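Local coordinates for T9SS C-terminal target domain-containing protein (Bacteroides cellulosilyticus, PDB 5JVK), which belongs to glycoside hydrolase family 39 and probably hydrolyses O-glycosidic bonds within carbohydrate chains, at residues N225-P229 against V230-L234; G267-I270 against I271-D275; I341-S345 against T346-D350; N387-H390 against N391-L394. One frame throughout, in Å; residues are numbered along the deposited sequence.

Contact 1. Residues N225-P229 against V230-L234; sequences NYADP and VKDYL
Two backbone amides at the start of a helix reach for one carboxylate oxygen, Asp228 OD2. Lys231 N makes the stronger bond, 2.8 Å long and nearly straight (171°), and uses the anti lone pair of OD2; the bond from Val230 N to OD2 is weak at 3.1 Å. Asp228 is thus the N-cap, and its CG, anti to the backbone N (chi1 -178°), is swung over the opening turn. The aliphatic start of Lys231 lies against the same oxygen, with CB 3.5 Å from Asp228 OD2. In return, Asp228 N donates to Asp232 OD2 at 3.1 Å, meeting it on the anti side, 29° out of the carboxylate plane. This recalls a capping box, but the returning carboxylate stands one residue further along the helix than in the classical motif. The carbonyl of Asp228 is doubly held as well: Tyr233 N, at 2.8 Å from Asp228 O, approaches nearly along the C=O axis, whereas Asp232 N, 3.2 Å from the same oxygen, comes from above the carbonyl plane. The bond from Tyr233, like that of Leu234 N to Pro229 O, spans five residues and marks the wide, pi-type start of the helix. Helix 229-247 follows barrel strand 217-220, whose Leu220 O accepts a bond from Tyr233 OH; Pro229 and Val230 lean on helix 270-275, and the Tyr233 ring meets Phe269 edge-to-face.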
loop_
_atom_site.group_PDB
_atom_site.type_symbol
_atom_site.label_atom_id
_atom_site.label_comp_id
_atom_site.label_asym_id
_atom_site.label_seq_id
_atom_site.Cartn_x
_atom_site.Cartn_y
_atom_site.Cartn_z
ATOM N N ASN A 225 -4.403 8.107 20.158
ATOM C CA ASN A 225 -5.016 7.164 21.100
ATOM C C ASN A 225 -5.097 7.792 22.494
ATOM O O ASN A 225 -6.083 7.624 23.212
ATOM C CB ASN A 225 -4.210 5.864 21.146
ATOM C CG ASN A 225 -4.277 5.089 19.842
ATOM O OD1 ASN A 225 -3.277 4.933 19.143
ATOM N ND2 ASN A 225 -5.459 4.592 19.513
ATOM N N TYR A 226 -4.025 8.488 22.864
ATOM C CA TYR A 226 -3.993 9.394 24.029
ATOM C C TYR A 226 -5.155 10.408 24.119
ATOM O O TYR A 226 -5.575 10.754 25.224
ATOM C CB TYR A 226 -2.637 10.133 24.123
ATOM C CG TYR A 226 -2.017 10.545 22.794
ATOM C CD1 TYR A 226 -2.477 11.661 22.100
ATOM C CD2 TYR A 226 -0.962 9.811 22.235
ATOM C CE1 TYR A 226 -1.912 12.035 20.887
ATOM C CE2 TYR A 226 -0.395 10.174 21.022
ATOM C CZ TYR A 226 -0.872 11.286 20.353
ATOM O OH TYR A 226 -0.313 11.654 19.153
ATOM N N ALA A 227 -5.657 10.880 22.974
ATOM C CA ALA A 227 -6.778 11.832 22.931
ATOM C C ALA A 227 -8.135 11.125 22.882
ATOM O O ALA A 227 -8.368 10.283 22.012
ATOM C CB ALA A 227 -6.634 12.755 21.732
ATOM N N ASP A 228 -9.023 11.476 23.814
ATOM C CA ASP A 228 -10.400 10.964 23.833
ATOM C C ASP A 228 -11.179 11.521 22.628
ATOM O O ASP A 228 -11.039 12.703 22.305
ATOM C CB ASP A 228 -11.102 11.362 25.141
ATOM C CG ASP A 228 -12.522 10.818 25.241
ATOM O OD1 ASP A 228 -12.684 9.613 25.519
ATOM O OD2 ASP A 228 -13.480 11.597 25.045
ATOM N N PRO A 229 -11.985 10.671 21.952
ATOM C CA PRO A 229 -12.800 11.128 20.818
ATOM C C PRO A 229 -13.703 12.341 21.099
ATOM O O PRO A 229 -13.683 13.307 20.332
ATOM C CB PRO A 229 -13.649 9.897 20.484
ATOM C CG PRO A 229 -12.800 8.745 20.879
ATOM C CD PRO A 229 -12.005 9.198 22.070
ATOM N N VAL A 230 -14.468 12.291 22.188
ATOM C CA VAL A 230 -15.471 13.321 22.485
ATOM C C VAL A 230 -14.883 14.509 23.256
ATOM O O VAL A 230 -15.140 15.660 22.903
ATOM C CB VAL A 230 -16.673 12.728 23.257
ATOM C CG1 VAL A 230 -17.720 13.801 23.555
ATOM C CG2 VAL A 230 -17.292 11.581 22.464
ATOM N N LYS A 231 -14.107 14.227 24.300
ATOM C CA LYS A 231 -13.611 15.267 25.217
ATOM C C LYS A 231 -12.374 16.020 24.726
ATOM O O LYS A 231 -12.213 17.193 25.057
ATOM C CB LYS A 231 -13.327 14.675 26.603
ATOM C CG LYS A 231 -14.570 14.180 27.326
ATOM C CD LYS A 231 -14.227 13.555 28.667
ATOM C CE LYS A 231 -15.455 12.931 29.310
ATOM N NZ LYS A 231 -15.135 12.275 30.607
ATOM N N ASP A 232 -11.499 15.352 23.970
ATOM C CA ASP A 232 -10.247 15.959 23.482
ATOM C C ASP A 232 -10.251 16.236 21.980
ATOM O O ASP A 232 -9.980 17.364 21.558
ATOM C CB ASP A 232 -9.043 15.076 23.838
ATOM C CG ASP A 232 -8.850 14.907 25.341
ATOM O OD1 ASP A 232 -9.219 15.816 26.116
ATOM O OD2 ASP A 232 -8.314 13.856 25.748
ATOM N N TYR A 233 -10.557 15.215 21.180
ATOM C CA TYR A 233 -10.447 15.317 19.719
ATOM C C TYR A 233 -11.525 16.205 19.084
ATOM O O TYR A 233 -11.205 17.064 18.264
ATOM C CB TYR A 233 -10.464 13.928 19.069
ATOM C CG TYR A 233 -9.982 13.933 17.633
ATOM C CD1 TYR A 233 -8.661 13.605 17.316
ATOM C CD2 TYR A 233 -10.843 14.277 16.589
ATOM C CE1 TYR A 233 -8.217 13.615 16.002
ATOM C CE2 TYR A 233 -10.407 14.295 15.276
ATOM C CZ TYR A 233 -9.095 13.965 14.988
ATOM O OH TYR A 233 -8.672 13.971 13.684
ATOM N N LEU A 234 -12.787 15.992 19.449
ATOM C CA LEU A 234 -13.901 16.725 18.830
ATOM C C LEU A 234 -13.834 18.257 19.022
ATOM O O LEU A 234 -14.155 18.994 18.089
ATOM C CB LEU A 234 -15.258 16.156 19.287
ATOM C CG LEU A 234 -16.547 16.742 18.693
ATOM C CD1 LEU A 234 -16.517 16.781 17.170
ATOM C CD2 LEU A 234 -17.746 15.938 19.172
#

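Contact 2. Residues G267-I270 against I271-D275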
loop_
_atom_site.group_PDB
_atom_site.type_symbol
_atom_site.label_atom_id
_atom_site.label_comp_id
_atom_site.label_asym_id
_atom_site.label_seq_id
_atom_site.Cartn_x
_atom_site.Cartn_y
_atom_site.Cartn_z
ATOM N N GLY A 267 -15.351 0.756 15.086
ATOM C CA GLY A 267 -15.970 2.074 15.231
ATOM C C GLY A 267 -15.670 2.757 16.551
ATOM O O GLY A 267 -16.485 3.537 17.039
ATOM N N ALA A 268 -14.495 2.490 17.118
ATOM C CA ALA A 268 -14.148 2.992 18.451
ATOM C C ALA A 268 -13.930 4.508 18.494
ATOM O O ALA A 268 -14.123 5.115 19.546
ATOM C CB ALA A 268 -12.927 2.265 18.998
ATOM N N PHE A 269 -13.524 5.109 17.373
ATOM C CA PHE A 269 -13.384 6.569 17.275
ATOM C C PHE A 269 -14.674 7.233 16.803
ATOM O O PHE A 269 -15.134 8.200 17.412
ATOM C CB PHE A 269 -12.241 6.969 16.332
ATOM C CG PHE A 269 -12.218 8.441 16.003
ATOM C CD1 PHE A 269 -11.608 9.353 16.860
ATOM C CD2 PHE A 269 -12.833 8.922 14.845
ATOM C CE1 PHE A 269 -11.603 10.713 16.563
ATOM C CE2 PHE A 269 -12.830 10.277 14.546
ATOM C CZ PHE A 269 -12.214 11.175 15.405
ATOM N N ILE A 270 -15.235 6.731 15.705
ATOM C CA ILE A 270 -16.352 7.397 15.027
ATOM C C ILE A 270 -17.672 7.337 15.809
ATOM O O ILE A 270 -18.400 8.327 15.845
ATOM C CB ILE A 270 -16.530 6.892 13.563
ATOM C CG1 ILE A 270 -17.368 7.875 12.730
ATOM C CG2 ILE A 270 -17.143 5.498 13.507
ATOM C CD1 ILE A 270 -16.696 9.206 12.466
ATOM N N ILE A 271 -17.970 6.200 16.442
ATOM C CA ILE A 271 -19.252 6.024 17.147
ATOM C C ILE A 271 -19.440 7.017 18.319
ATOM O O ILE A 271 -20.509 7.617 18.430
ATOM C CB ILE A 271 -19.489 4.547 17.584
ATOM C CG1 ILE A 271 -19.677 3.659 16.342
ATOM C CG2 ILE A 271 -20.702 4.425 18.510
ATOM C CD1 ILE A 271 -19.692 2.170 16.625
ATOM N N PRO A 272 -18.417 7.191 19.187
ATOM C CA PRO A 272 -18.515 8.252 20.207
ATOM C C PRO A 272 -18.705 9.664 19.639
ATOM O O PRO A 272 -19.430 10.468 20.228
ATOM C CB PRO A 272 -17.172 8.167 20.942
ATOM C CG PRO A 272 -16.698 6.778 20.734
ATOM C CD PRO A 272 -17.264 6.300 19.428
ATOM N N VAL A 273 -18.053 9.947 18.511
ATOM C CA VAL A 273 -18.128 11.255 17.853
ATOM C C VAL A 273 -19.519 11.488 17.256
ATOM O O VAL A 273 -20.048 12.597 17.347
ATOM C CB VAL A 273 -17.031 11.410 16.765
ATOM C CG1 VAL A 273 -17.213 12.695 15.960
ATOM C CG2 VAL A 273 -15.640 11.384 17.394
ATOM N N LEU A 274 -20.102 10.454 16.650
ATOM C CA LEU A 274 -21.455 10.542 16.089
ATOM C C LEU A 274 -22.521 10.680 17.178
ATOM O O LEU A 274 -23.440 11.494 17.047
ATOM C CB LEU A 274 -21.767 9.326 15.208
ATOM C CG LEU A 274 -20.920 9.152 13.940
ATOM C CD1 LEU A 274 -21.145 7.772 13.343
ATOM C CD2 LEU A 274 -21.208 10.234 12.908
ATOM N N ASP A 275 -22.388 9.892 18.248
ATOM C CA ASP A 275 -23.309 9.954 19.394
ATOM C C ASP A 275 -23.271 11.299 20.134
ATOM O O ASP A 275 -24.252 11.667 20.781
ATOM C CB ASP A 275 -23.045 8.802 20.382
ATOM C CG ASP A 275 -23.437 7.428 19.823
ATOM O OD1 ASP A 275 -24.057 7.345 18.738
ATOM O OD2 ASP A 275 -23.119 6.418 20.486
#
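A methyl group of Val273 sits over one face of the Phe269 ring in a CH-pi contact. Val273 CG2 lies 4.1 Å from the ring centroid and only 16° off its normal, displaced toward the CZ side of the rim. With CG anti to its backbone N (chi1 169°), Phe269 carries its ring round to this methyl although its CB departs from the helix. One residue on, Ile270 and Leu274 cross obliquely, Ile270 CG1 resting 3.8 Å from Leu274 CD1, while Leu274 N donates to Ile270 O (2.8 Å). These are the i to i+4 pairings of a first helical turn, here in the short helix 270-275 that belongs to the beta-alpha-beta crossover from barrel strand 252-255 to strand 284-287. Ile271 lies alongside Gly267: its CD1 comes 4.0 Å from Gly267 CA, while Ile271 N donates to Gly267 O at 3.1 Å. Shortening Ile271 to an alanine is likely to open a gap between Gly267 and Tyr318 of helix 312-325, since its side chain touches both. Pro272, having no N-H, brings CG to 3.3 Å from Ala268 O.

Contact 3. Residues I341-S345 against T346-D350; sequences IGWNS and TTNLD. With GOL (glycerol), chain F.
From an extended conformation at Asn344 the backbone turns through Ser345, Thr346 and Thr347 and closes with a weak bond, 3.1 Å long, from Asn348 N to Asn344 O. The side chain of Asn344 fills the inside of this turn: with CG set between its own backbone N and carbonyl carbon (chi1 62°), it bends back over the following residues. Its OD1 takes a well-directed bond from Thr347 N (3.0 Å, 166°), whose donor is tilted from the carbonyl plane, and a weak one from Thr346 N; Thr347 OG1 also lies within bonding range of this oxygen. The bond from Thr346 N makes this an Asx turn, if a loosely bonded one. A water joins the two limbs, accepting from Asn344 N at 2.8 Å and bonded to Thr347 OG1 at 2.7 Å. The turn lies where barrel strand 335-341 gives way to helix 350-366, with Leu349 at the N-cap. There Ser345 OG donates to Asp350 OD1 at 2.7 Å, meeting OD1 nearly end-on, and Lys402 NZ binds the same hydroxyl. A glycerol, probably from the crystallisation liquor, bridges Ser345 and Asp350, its O1 donating to Ser345 O and its O2 accepting an almost linear bond from Asp350 N (3.0 Å). Buried Trp343 has the side-chain amide of Asn348 at the edge of its ring near CD1, the two planes 57° apart, while Trp343 NE1 donates to Asn294 O.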
loop_
_atom_site.group_PDB
_atom_site.type_symbol
_atom_site.label_atom_id
_atom_site.label_comp_id
_atom_site.label_asym_id
_atom_site.label_seq_id
_atom_site.Cartn_x
_atom_site.Cartn_y
_atom_site.Cartn_z
ATOM N N ILE A 341 -2.634 -0.094 6.595
ATOM C CA ILE A 341 -2.811 -1.524 6.819
ATOM C C ILE A 341 -1.564 -2.218 6.282
ATOM O O ILE A 341 -1.015 -1.797 5.266
ATOM C CB ILE A 341 -4.111 -2.066 6.177
ATOM C CG1 ILE A 341 -4.333 -3.533 6.563
ATOM C CG2 ILE A 341 -4.102 -1.905 4.660
ATOM C CD1 ILE A 341 -5.706 -4.060 6.202
ATOM N N GLY A 342 -1.099 -3.252 6.973
ATOM C CA GLY A 342 0.097 -3.951 6.538
ATOM C C GLY A 342 0.493 -5.138 7.385
ATOM O O GLY A 342 -0.025 -5.341 8.481
ATOM N N TRP A 343 1.410 -5.925 6.835
ATOM C CA TRP A 343 2.030 -7.058 7.508
ATOM C C TRP A 343 3.540 -6.908 7.350
ATOM O O TRP A 343 4.006 -6.291 6.388
ATOM C CB TRP A 343 1.559 -8.372 6.886
ATOM C CG TRP A 343 0.126 -8.725 7.194
ATOM C CD1 TRP A 343 -0.309 -9.622 8.114
ATOM C CD2 TRP A 343 -1.048 -8.196 6.568
ATOM N NE1 TRP A 343 -1.676 -9.691 8.112
ATOM C CE2 TRP A 343 -2.159 -8.825 7.171
ATOM C CE3 TRP A 343 -1.269 -7.257 5.556
ATOM C CZ2 TRP A 343 -3.475 -8.539 6.802
ATOM C CZ3 TRP A 343 -2.572 -6.968 5.190
ATOM C CH2 TRP A 343 -3.663 -7.610 5.811
ATOM N N ASN A 344 4.296 -7.474 8.288
ATOM C CA ASN A 344 5.758 -7.326 8.319
ATOM C C ASN A 344 6.462 -8.674 8.236
ATOM O O ASN A 344 5.905 -9.700 8.635
ATOM C CB ASN A 344 6.203 -6.568 9.575
ATOM C CG ASN A 344 5.842 -7.289 10.859
ATOM O OD1 ASN A 344 6.515 -8.238 11.264
ATOM N ND2 ASN A 344 4.777 -6.838 11.511
ATOM N N SER A 345 7.696 -8.651 7.731
ATOM C CA SER A 345 8.506 -9.866 7.556
ATOM C C SER A 345 9.175 -10.412 8.834
ATOM O O SER A 345 9.898 -11.410 8.759
ATOM C CB SER A 345 9.560 -9.653 6.461
ATOM O OG SER A 345 8.947 -9.325 5.227
ATOM N N THR A 346 8.950 -9.777 9.988
ATOM C CA THR A 346 9.406 -10.327 11.272
ATOM C C THR A 346 8.451 -11.419 11.764
ATOM O O THR A 346 8.895 -12.516 12.108
ATOM C CB THR A 346 9.554 -9.232 12.350
ATOM O OG1 THR A 346 10.499 -8.249 11.909
ATOM C CG2 THR A 346 10.028 -9.820 13.682
ATOM N N THR A 347 7.152 -11.113 11.793
ATOM C CA THR A 347 6.121 -12.059 12.259
ATOM C C THR A 347 5.413 -12.841 11.135
ATOM O O THR A 347 4.564 -13.690 11.415
ATOM C CB THR A 347 5.058 -11.355 13.124
ATOM O OG1 THR A 347 4.426 -10.319 12.369
ATOM C CG2 THR A 347 5.690 -10.758 14.369
ATOM N N ASN A 348 5.744 -12.546 9.877
ATOM C CA ASN A 348 5.316 -13.365 8.739
ATOM C C ASN A 348 6.490 -13.652 7.810
ATOM O O ASN A 348 7.492 -12.937 7.811
ATOM C CB ASN A 348 4.207 -12.665 7.945
ATOM C CG ASN A 348 2.843 -12.791 8.601
ATOM O OD1 ASN A 348 2.312 -13.890 8.761
ATOM N ND2 ASN A 348 2.257 -11.669 8.958
ATOM N N LEU A 349 6.342 -14.704 7.010
ATOM C CA LEU A 349 7.268 -14.994 5.918
ATOM C C LEU A 349 7.116 -13.903 4.859
ATOM O O LEU A 349 6.062 -13.266 4.776
ATOM C CB LEU A 349 6.948 -16.355 5.295
ATOM C CG LEU A 349 7.016 -17.606 6.174
ATOM C CD1 LEU A 349 6.367 -18.787 5.465
ATOM C CD2 LEU A 349 8.455 -17.925 6.543
ATOM N N ASP A 350 8.150 -13.696 4.045
ATOM C CA ASP A 350 8.070 -12.749 2.924
ATOM C C ASP A 350 6.915 -13.099 1.982
ATOM O O ASP A 350 6.215 -12.213 1.500
ATOM C CB ASP A 350 9.379 -12.731 2.112
ATOM C CG ASP A 350 10.475 -11.876 2.742
ATOM O OD1 ASP A 350 10.189 -11.042 3.630
ATOM O OD2 ASP A 350 11.643 -12.037 2.317
HETATM C C1 GOL F . 11.141 -13.526 6.013
HETATM O O1 GOL F . 11.601 -13.393 7.369
HETATM C C2 GOL F . 11.699 -14.782 5.323
HETATM O O2 GOL F . 10.746 -15.243 4.359
HETATM C C3 GOL F . 13.037 -14.521 4.619
HETATM O O3 GOL F . 13.387 -15.639 3.789
HETATM O O HOH W 1 3.272 -9.264 10.170
#

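Contact 4. Residues N387-H390 against N391-L394; sequences NIEH and NFGL
CD2 and CE2 of Phe392 lie close against the carbonyl of Ile388, with CD2 3.2 Å from Ile388 O, and this is the tight part of the contact. Glu389 CA lies at the edge of the same ring, in its plane, 4.0 Å from CD2. Asn391 N donates to Ile388 O at 3.1 Å from well above the carbonyl plane, closing an i to i+3 turn. The side-chain amide of Asn391 folds back beside the carbonyl of Asn387; an alanine in place of Asn391 would remove the amide and is likely to leave a gap beside the carbonyls of Asn387 and His390, with one polar neighbour fewer for Asn387 O. The outer side is looser. Exposed Glu389 runs alongside Phe392 in the same direction, yet its OE1 comes only within 4.0 Å of CE2, and Ile388 CB stays 4.5 Å from the same carbon. A water bridges the backbone, accepting from Phe392 N and donating to Glu389 O, both at 2.9 Å. Beyond the turn, Phe392 meets Tyr376 edge-to-face and its carbonyl accepts from Trp375 NE1. The turn thus belongs to the long loop between the last barrel strand, 373-375, and helix 403-415, close to the loop leading into helix 350-366.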
loop_
_atom_site.group_PDB
_atom_site.type_symbol
_atom_site.label_atom_id
_atom_site.label_comp_id
_atom_site.label_asym_id
_atom_site.label_seq_id
_atom_site.Cartn_x
_atom_site.Cartn_y
_atom_site.Cartn_z
ATOM N N ASN A 387 13.094 -6.536 14.584
ATOM C CA ASN A 387 12.336 -5.304 14.840
ATOM C C ASN A 387 11.223 -5.211 13.792
ATOM O O ASN A 387 11.511 -5.055 12.603
ATOM C CB ASN A 387 13.276 -4.090 14.749
ATOM C CG ASN A 387 12.581 -2.762 15.033
ATOM O OD1 ASN A 387 11.384 -2.702 15.322
ATOM N ND2 ASN A 387 13.344 -1.681 14.949
ATOM N N ILE A 388 9.963 -5.301 14.230
ATOM C CA ILE A 388 8.819 -5.340 13.296
ATOM C C ILE A 388 8.699 -4.087 12.423
ATOM O O ILE A 388 8.321 -4.180 11.258
ATOM C CB ILE A 388 7.450 -5.621 13.991
ATOM C CG1 ILE A 388 7.025 -4.498 14.951
ATOM C CG2 ILE A 388 7.470 -6.959 14.723
ATOM C CD1 ILE A 388 5.588 -4.628 15.414
ATOM N N GLU A 389 9.049 -2.933 12.989
ATOM C CA GLU A 389 8.926 -1.647 12.299
ATOM C C GLU A 389 9.925 -1.483 11.146
ATOM O O GLU A 389 9.715 -0.649 10.273
ATOM C CB GLU A 389 9.074 -0.485 13.296
ATOM C CG GLU A 389 8.021 -0.435 14.406
ATOM C CD GLU A 389 6.602 -0.139 13.919
ATOM O OE1 GLU A 389 6.417 0.382 12.800
ATOM O OE2 GLU A 389 5.653 -0.426 14.676
ATOM N N HIS A 390 10.997 -2.279 11.148
ATOM C CA HIS A 390 11.988 -2.304 10.061
ATOM C C HIS A 390 11.670 -3.310 8.948
ATOM O O HIS A 390 12.492 -3.488 8.045
ATOM C CB HIS A 390 13.376 -2.638 10.634
ATOM C CG HIS A 390 13.953 -1.562 11.499
ATOM N ND1 HIS A 390 15.238 -1.623 11.993
ATOM C CD2 HIS A 390 13.437 -0.392 11.941
ATOM C CE1 HIS A 390 15.483 -0.546 12.716
ATOM N NE2 HIS A 390 14.407 0.220 12.699
ATOM N N ASN A 391 10.510 -3.971 9.003
ATOM C CA ASN A 391 10.195 -5.064 8.072
ATOM C C ASN A 391 8.799 -5.005 7.421
ATOM O O ASN A 391 8.353 -5.995 6.837
ATOM C CB ASN A 391 10.407 -6.399 8.796
ATOM C CG ASN A 391 11.863 -6.648 9.130
ATOM O OD1 ASN A 391 12.278 -6.536 10.281
ATOM N ND2 ASN A 391 12.652 -6.964 8.117
ATOM N N PHE A 392 8.139 -3.844 7.469
ATOM C CA PHE A 392 6.831 -3.651 6.810
ATOM C C PHE A 392 6.929 -3.340 5.309
ATOM O O PHE A 392 5.899 -3.255 4.634
ATOM C CB PHE A 392 6.036 -2.524 7.492
ATOM C CG PHE A 392 5.307 -2.948 8.730
ATOM C CD1 PHE A 392 4.065 -3.574 8.638
ATOM C CD2 PHE A 392 5.842 -2.701 9.992
ATOM C CE1 PHE A 392 3.379 -3.959 9.784
ATOM C CE2 PHE A 392 5.160 -3.082 11.141
ATOM C CZ PHE A 392 3.929 -3.712 11.038
ATOM N N GLY A 393 8.145 -3.175 4.787
ATOM C CA GLY A 393 8.349 -2.664 3.432
ATOM C C GLY A 393 8.061 -3.605 2.274
ATOM O O GLY A 393 8.045 -4.826 2.434
ATOM N N LEU A 394 7.820 -3.010 1.108
ATOM C CA LEU A 394 7.824 -3.713 -0.178
ATOM C C LEU A 394 9.247 -3.796 -0.738
ATOM O O LEU A 394 9.594 -4.757 -1.425
ATOM C CB LEU A 394 6.908 -3.010 -1.185
ATOM C CG LEU A 394 5.480 -2.692 -0.732
ATOM C CD1 LEU A 394 4.718 -1.991 -1.844
ATOM C CD2 LEU A 394 4.734 -3.938 -0.285
HETATM O O HOH W 2 9.153 -1.141 7.432
#

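The contacts form two pairs on the parallel-stranded barrel. Contacts 1 and 2, with centres about 11 Å apart, are both partly buried helix starts following consecutive strands and touch directly, Pro229 CB lying 4.0 Å from Pro272 CB. The first is held by carboxylate capping, the second mainly by apolar side chains. Contacts 3 and 4, about 7 Å apart between centres, are polar, water-bearing turns after the last two barrel strands; Ser345 N and Asn391 O, 2.9 Å apart, probably share a hydrogen bond between them. Contact 3 is partly buried, contact 4 lies at the surface. The two pairs stand apart, contacts 1 and 3 about 30 Å between centres.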